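Local structure of enterochelin esterase (Salmonella enterica subsp. enterica serovar Typhimurium, 3MGA) at residues N185-G195 with P233-I243. The protein probably hydrolyses the ester bonds of the siderophore enterobactin in its ferric form, a step that would release its iron. Residues are numbered along the deposited sequence; the frame is centred on the assembly and turned at random.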
ATOM      1  N   ASN A 185       8.321  24.941  -0.444  1.00 42.26           N
ATOM      2  CA  ASN A 185       8.699  24.000  -1.495  1.00 42.35           C
ATOM      3  C   ASN A 185       7.600  23.879  -2.551  1.00 41.96           C
ATOM      4  O   ASN A 185       6.454  24.251  -2.298  1.00 42.42           O
ATOM      5  CB  ASN A 185       9.060  22.630  -0.899  1.00 42.33           C
ATOM      6  CG  ASN A 185       7.897  21.970  -0.167  1.00 40.27           C
ATOM      7  OD1 ASN A 185       6.742  22.068  -0.578  1.00 41.20           O
ATOM      8  ND2 ASN A 185       8.212  21.270   0.912  1.00 40.76           N
ATOM      9  N   SER A 186       7.976  23.395  -3.736  1.00 42.58           N
ATOM     10  CA  SER A 186       7.048  23.202  -4.857  1.00 42.00           C
ATOM     11  C   SER A 186       6.777  21.718  -5.018  1.00 40.00           C
ATOM     12  O   SER A 186       7.598  20.885  -4.626  1.00 38.73           O
ATOM     13  CB  SER A 186       7.604  23.795  -6.152  1.00 42.73           C
ATOM     14  OG  SER A 186       7.784  25.201  -6.017  1.00 47.78           O
ATOM     15  N   ARG A 187       5.663  21.386  -5.660  1.00 38.91           N
ATOM     16  CA  ARG A 187       5.245  19.999  -5.759  1.00 37.88           C
ATOM     17  C   ARG A 187       4.131  19.794  -6.773  1.00 37.13           C
ATOM     18  O   ARG A 187       3.362  20.693  -7.015  1.00 38.47           O
ATOM     19  CB  ARG A 187       4.710  19.709  -4.377  1.00 38.37           C
ATOM     20  CG  ARG A 187       4.020  18.466  -4.097  1.00 38.02           C
ATOM     21  CD  ARG A 187       3.234  18.729  -2.830  1.00 39.15           C
ATOM     22  NE  ARG A 187       4.061  19.366  -1.796  1.00 37.70           N
ATOM     23  CZ  ARG A 187       4.673  18.725  -0.802  1.00 38.73           C
ATOM     24  NH1 ARG A 187       4.543  17.404  -0.651  1.00 36.64           N
ATOM     25  NH2 ARG A 187       5.395  19.418   0.072  1.00 40.61           N
ATOM     26  N   ARG A 188       4.034  18.591  -7.333  1.00 37.08           N
ATOM     27  CA  ARG A 188       2.988  18.260  -8.290  1.00 35.79           C
ATOM     28  C   ARG A 188       1.755  17.762  -7.575  1.00 34.82           C
ATOM     29  O   ARG A 188       1.856  17.050  -6.570  1.00 34.09           O
ATOM     30  CB  ARG A 188       3.409  17.112  -9.217  1.00 35.57           C
ATOM     31  CG  ARG A 188       4.546  17.385 -10.166  1.00 39.82           C
ATOM     32  CD  ARG A 188       4.974  16.083 -10.856  1.00 44.23           C
ATOM     33  NE  ARG A 188       5.532  15.104  -9.919  1.00 46.02           N
ATOM     34  CZ  ARG A 188       5.918  13.869 -10.244  1.00 50.58           C
ATOM     35  NH1 ARG A 188       5.805  13.425 -11.495  1.00 51.51           N
ATOM     36  NH2 ARG A 188       6.417  13.063  -9.307  1.00 49.42           N
ATOM     37  N   VAL A 189       0.597  18.123  -8.120  1.00 33.98           N
ATOM     38  CA  VAL A 189      -0.685  17.643  -7.633  1.00 33.39           C
ATOM     39  C   VAL A 189      -1.495  17.245  -8.880  1.00 34.04           C
ATOM     40  O   VAL A 189      -1.424  17.913  -9.927  1.00 35.05           O
ATOM     41  CB  VAL A 189      -1.437  18.685  -6.791  1.00 34.12           C
ATOM     42  CG1 VAL A 189      -0.643  19.013  -5.516  1.00 32.51           C
ATOM     43  CG2 VAL A 189      -1.726  19.953  -7.613  1.00 34.74           C
ATOM     44  N   TRP A 190      -2.218  16.138  -8.794  1.00 32.32           N
ATOM     45  CA  TRP A 190      -3.027  15.682  -9.913  1.00 32.65           C
ATOM     46  C   TRP A 190      -4.509  15.855  -9.600  1.00 32.37           C
ATOM     47  O   TRP A 190      -4.937  15.689  -8.464  1.00 33.35           O
ATOM     48  CB  TRP A 190      -2.740  14.223 -10.230  1.00 32.09           C
ATOM     49  CG  TRP A 190      -1.394  13.940 -10.811  1.00 32.04           C
ATOM     50  CD1 TRP A 190      -1.096  13.779 -12.136  1.00 34.46           C
ATOM     51  CD2 TRP A 190      -0.168  13.730 -10.099  1.00 29.57           C
ATOM     52  NE1 TRP A 190       0.241  13.485 -12.293  1.00 32.56           N
ATOM     53  CE2 TRP A 190       0.833  13.459 -11.057  1.00 31.48           C
ATOM     54  CE3 TRP A 190       0.183  13.740  -8.748  1.00 31.82           C
ATOM     55  CZ2 TRP A 190       2.152  13.212 -10.705  1.00 30.79           C
ATOM     56  CZ3 TRP A 190       1.499  13.497  -8.400  1.00 30.72           C
ATOM     57  CH2 TRP A 190       2.464  13.236  -9.373  1.00 31.84           C
ATOM     58  N   ILE A 191      -5.298  16.184 -10.611  1.00 32.73           N
ATOM     59  CA  ILE A 191      -6.722  16.382 -10.410  1.00 32.29           C
ATOM     60  C   ILE A 191      -7.535  15.550 -11.377  1.00 31.59           C
ATOM     61  O   ILE A 191      -7.389  15.683 -12.581  1.00 33.02           O
ATOM     62  CB  ILE A 191      -7.127  17.852 -10.615  1.00 33.22           C
ATOM     63  CG1 ILE A 191      -6.382  18.769  -9.650  1.00 35.17           C
ATOM     64  CG2 ILE A 191      -8.631  18.024 -10.401  1.00 34.70           C
ATOM     65  CD1 ILE A 191      -6.729  20.256  -9.843  1.00 36.83           C
ATOM     66  N   LEU A 192      -8.393  14.695 -10.846  1.00 31.55           N
ATOM     67  CA  LEU A 192      -9.288  13.900 -11.673  1.00 34.14           C
ATOM     68  C   LEU A 192     -10.719  14.180 -11.235  1.00 34.88           C
ATOM     69  O   LEU A 192     -11.004  14.194 -10.051  1.00 34.50           O
ATOM     70  CB  LEU A 192      -9.022  12.400 -11.522  1.00 34.25           C
ATOM     71  CG  LEU A 192      -9.996  11.511 -12.307  1.00 34.89           C
ATOM     72  CD1 LEU A 192      -9.732  11.661 -13.796  1.00 34.55           C
ATOM     73  CD2 LEU A 192      -9.873  10.053 -11.893  1.00 36.74           C
ATOM     74  N   THR A 193     -11.607  14.412 -12.195  1.00 36.80           N
ATOM     75  CA  THR A 193     -13.017  14.629 -11.910  1.00 38.46           C
ATOM     76  C   THR A 193     -13.767  13.489 -12.592  1.00 40.77           C
ATOM     77  O   THR A 193     -13.427  13.115 -13.710  1.00 41.70           O
ATOM     78  CB  THR A 193     -13.522  15.972 -12.469  1.00 39.62           C
ATOM     79  OG1 THR A 193     -13.424  15.964 -13.893  1.00 41.70           O
ATOM     80  CG2 THR A 193     -12.716  17.131 -11.913  1.00 38.01           C
ATOM     81  N   THR A 194     -14.783  12.940 -11.937  1.00 42.87           N
ATOM     82  CA  THR A 194     -15.538  11.825 -12.508  1.00 45.07           C
ATOM     83  C   THR A 194     -17.036  12.103 -12.663  1.00 48.71           C
ATOM     84  O   THR A 194     -17.840  11.177 -12.773  1.00 51.05           O
ATOM     85  CB  THR A 194     -15.337  10.546 -11.667  1.00 44.88           C
ATOM     86  OG1 THR A 194     -15.847  10.742 -10.336  1.00 42.62           O
ATOM     87  CG2 THR A 194     -13.864  10.196 -11.607  1.00 42.33           C
ATOM     88  N   GLY A 195     -17.410  13.375 -12.687  1.00 51.39           N
ATOM     89  CA  GLY A 195     -18.811  13.758 -12.854  1.00 54.26           C
ATOM     90  C   GLY A 195     -18.958  15.261 -13.003  1.00 56.31           C
ATOM     91  O   GLY A 195     -18.177  16.025 -12.428  1.00 55.39           O
ATOM     92  N   PRO A 233     -19.778   8.190  -6.260  1.00 41.21           N
ATOM     93  CA  PRO A 233     -20.413   9.373  -6.804  1.00 41.79           C
ATOM     94  C   PRO A 233     -19.429  10.152  -7.663  1.00 41.17           C
ATOM     95  O   PRO A 233     -18.216   9.953  -7.535  1.00 40.86           O
ATOM     96  CB  PRO A 233     -20.737  10.176  -5.552  1.00 43.03           C
ATOM     97  CG  PRO A 233     -19.591   9.867  -4.627  1.00 42.10           C
ATOM     98  CD  PRO A 233     -19.220   8.427  -4.915  1.00 41.12           C
ATOM     99  N   GLY A 234     -19.930  11.012  -8.545  1.00 40.91           N
ATOM    100  CA  GLY A 234     -19.042  11.848  -9.336  1.00 40.23           C
ATOM    101  C   GLY A 234     -18.282  12.677  -8.318  1.00 38.75           C
ATOM    102  O   GLY A 234     -18.890  13.336  -7.485  1.00 40.47           O
ATOM    103  N   ALA A 235     -16.958  12.641  -8.373  1.00 37.60           N
ATOM    104  CA  ALA A 235     -16.140  13.341  -7.389  1.00 36.97           C
ATOM    105  C   ALA A 235     -14.987  14.096  -8.001  1.00 35.82           C
ATOM    106  O   ALA A 235     -14.836  14.140  -9.210  1.00 35.31           O
ATOM    107  CB  ALA A 235     -15.599  12.326  -6.367  1.00 35.68           C
ATOM    108  N   VAL A 236     -14.195  14.705  -7.120  1.00 36.13           N
ATOM    109  CA  VAL A 236     -12.999  15.449  -7.476  1.00 34.93           C
ATOM    110  C   VAL A 236     -11.871  14.809  -6.697  1.00 34.30           C
ATOM    111  O   VAL A 236     -11.867  14.861  -5.472  1.00 35.35           O
ATOM    112  CB  VAL A 236     -13.112  16.942  -7.060  1.00 36.54           C
ATOM    113  CG1 VAL A 236     -11.757  17.671  -7.239  1.00 31.65           C
ATOM    114  CG2 VAL A 236     -14.222  17.632  -7.838  1.00 34.31           C
ATOM    115  N   TYR A 237     -10.920  14.201  -7.402  1.00 34.24           N
ATOM    116  CA  TYR A 237      -9.782  13.529  -6.769  1.00 33.33           C
ATOM    117  C   TYR A 237      -8.490  14.346  -6.842  1.00 33.66           C
ATOM    118  O   TYR A 237      -8.082  14.761  -7.914  1.00 34.11           O
ATOM    119  CB  TYR A 237      -9.562  12.167  -7.418  1.00 33.52           C
ATOM    120  CG  TYR A 237     -10.727  11.223  -7.251  1.00 32.96           C
ATOM    121  CD1 TYR A 237     -10.818  10.388  -6.143  1.00 33.83           C
ATOM    122  CD2 TYR A 237     -11.735  11.166  -8.194  1.00 33.58           C
ATOM    123  CE1 TYR A 237     -11.885   9.522  -5.984  1.00 33.04           C
ATOM    124  CE2 TYR A 237     -12.802  10.300  -8.046  1.00 34.59           C
ATOM    125  CZ  TYR A 237     -12.874   9.486  -6.937  1.00 30.60           C
ATOM    126  OH  TYR A 237     -13.939   8.633  -6.790  1.00 28.29           O
ATOM    127  N   LEU A 238      -7.848  14.553  -5.689  1.00 33.79           N
ATOM    128  CA  LEU A 238      -6.609  15.306  -5.597  1.00 33.33           C
ATOM    129  C   LEU A 238      -5.441  14.434  -5.118  1.00 33.27           C
ATOM    130  O   LEU A 238      -5.389  14.031  -3.960  1.00 34.04           O
ATOM    131  CB  LEU A 238      -6.808  16.461  -4.637  1.00 34.78           C
ATOM    132  CG  LEU A 238      -5.647  17.419  -4.440  1.00 36.30           C
ATOM    133  CD1 LEU A 238      -5.245  18.042  -5.773  1.00 38.14           C
ATOM    134  CD2 LEU A 238      -6.038  18.483  -3.436  1.00 39.65           C
ATOM    135  N   LEU A 239      -4.502  14.134  -6.010  1.00 32.45           N
ATOM    136  CA  LEU A 239      -3.343  13.330  -5.631  1.00 32.00           C
ATOM    137  C   LEU A 239      -2.182  14.251  -5.355  1.00 32.31           C
ATOM    138  O   LEU A 239      -1.802  15.038  -6.223  1.00 32.47           O
ATOM    139  CB  LEU A 239      -2.984  12.316  -6.710  1.00 31.91           C
ATOM    140  CG  LEU A 239      -3.867  11.070  -6.816  1.00 31.05           C
ATOM    141  CD1 LEU A 239      -5.337  11.397  -6.957  1.00 27.97           C
ATOM    142  CD2 LEU A 239      -3.379  10.242  -8.002  1.00 33.04           C
ATOM    143  N   ILE A 240      -1.617  14.159  -4.149  1.00 31.85           N
ATOM    144  CA  ILE A 240      -0.506  15.029  -3.778  1.00 32.62           C
ATOM    145  C   ILE A 240       0.828  14.288  -3.760  1.00 32.66           C
ATOM    146  O   ILE A 240       0.962  13.241  -3.141  1.00 32.48           O
ATOM    147  CB  ILE A 240      -0.730  15.691  -2.411  1.00 33.16           C
ATOM    148  CG1 ILE A 240      -2.114  16.346  -2.341  1.00 32.33           C
ATOM    149  CG2 ILE A 240       0.360  16.726  -2.148  1.00 32.65           C
ATOM    150  CD1 ILE A 240      -2.397  16.988  -1.000  1.00 31.82           C
ATOM    151  N   ASP A 241       1.812  14.858  -4.441  1.00 34.05           N
ATOM    152  CA  ASP A 241       3.152  14.282  -4.520  1.00 34.91           C
ATOM    153  C   ASP A 241       3.839  14.483  -3.182  1.00 35.94           C
ATOM    154  O   ASP A 241       3.858  15.605  -2.656  1.00 36.03           O
ATOM    155  CB  ASP A 241       3.940  15.009  -5.616  1.00 35.87           C
ATOM    156  CG  ASP A 241       5.278  14.375  -5.917  1.00 37.23           C
ATOM    157  OD1 ASP A 241       5.671  13.398  -5.261  1.00 41.16           O
ATOM    158  OD2 ASP A 241       5.950  14.870  -6.840  1.00 43.78           O
ATOM    159  N   ALA A 242       4.377  13.401  -2.623  1.00 36.03           N
ATOM    160  CA  ALA A 242       5.109  13.461  -1.357  1.00 38.04           C
ATOM    161  C   ALA A 242       6.532  13.981  -1.593  1.00 39.91           C
ATOM    162  O   ALA A 242       7.268  14.241  -0.637  1.00 41.44           O
ATOM    163  CB  ALA A 242       5.156  12.080  -0.690  1.00 38.24           C
ATOM    164  N   ILE A 243       6.907  14.092  -2.871  1.00 39.94           N
ATOM    165  CA  ILE A 243       8.215  14.597  -3.314  1.00 42.26           C
ATOM    166  C   ILE A 243       9.326  13.557  -3.210  1.00 42.52           C
ATOM    167  O   ILE A 243       9.827  13.069  -4.218  1.00 44.14           O
ATOM    168  CB  ILE A 243       8.656  15.895  -2.563  1.00 43.66           C
ATOM    169  CG1 ILE A 243       7.595  16.986  -2.692  1.00 42.88           C
ATOM    170  CG2 ILE A 243       9.983  16.389  -3.106  1.00 45.38           C
ATOM    171  CD1 ILE A 243       7.997  18.298  -2.055  1.00 42.09           C
TER
HETATM  172  O   HOH W   1       5.770  15.102   1.392  1.00 35.76           O
HETATM  173  O   HOH W   2     -15.856   8.967  -8.538  1.00 27.64           O
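Trp190 and Leu192 pair with Leu239 and Tyr237 where strands 185-193 and 236-240 run antiparallel, the edgeward part of the mixed alpha/beta-hydrolase sheet; strand 174-180 flanks the first, strand 204-207 the second. Four backbone bonds join these two hydrogen-bonded pairs, the straightest from Tyr237 N to Leu192 O (2.7 Å, 177°). Val189, Ile191, Leu238 and Ile240 share one face of the sheet, the last three packed on helix 256-273, and Leu238 CD1 lies 4.1 Å from Ile191 CG1. On the other, Trp190, Leu192, Tyr237 and Leu239 meet helices 210-216 and 220-228.

Two arginines engage Asp241 differently, Arg188 its carboxylate and Arg187 its backbone carbonyl. Arg188 forms a side-on salt bridge, NE and NH2 each 3.1 Å from Asp241 OD2; the oxygen lies in the guanidinium plane, but both nitrogens approach from one face of the carboxylate. The indole of Trp190 lies against that guanidinium, CH2 over its centre, and Glu215 takes NH1. The Arg187 chain bends at chi3 (-48°) on its way to Asp241 O, where NH1 donates (2.8 Å), while Ile243 CD1 sits over its guanidinium face and Glu251 binds NH2.

At the far end Thr194 OG1 accepts from Ala235 N (2.9 Å), and one water bridges this hydroxyl, Pro233 O and Tyr237 OH.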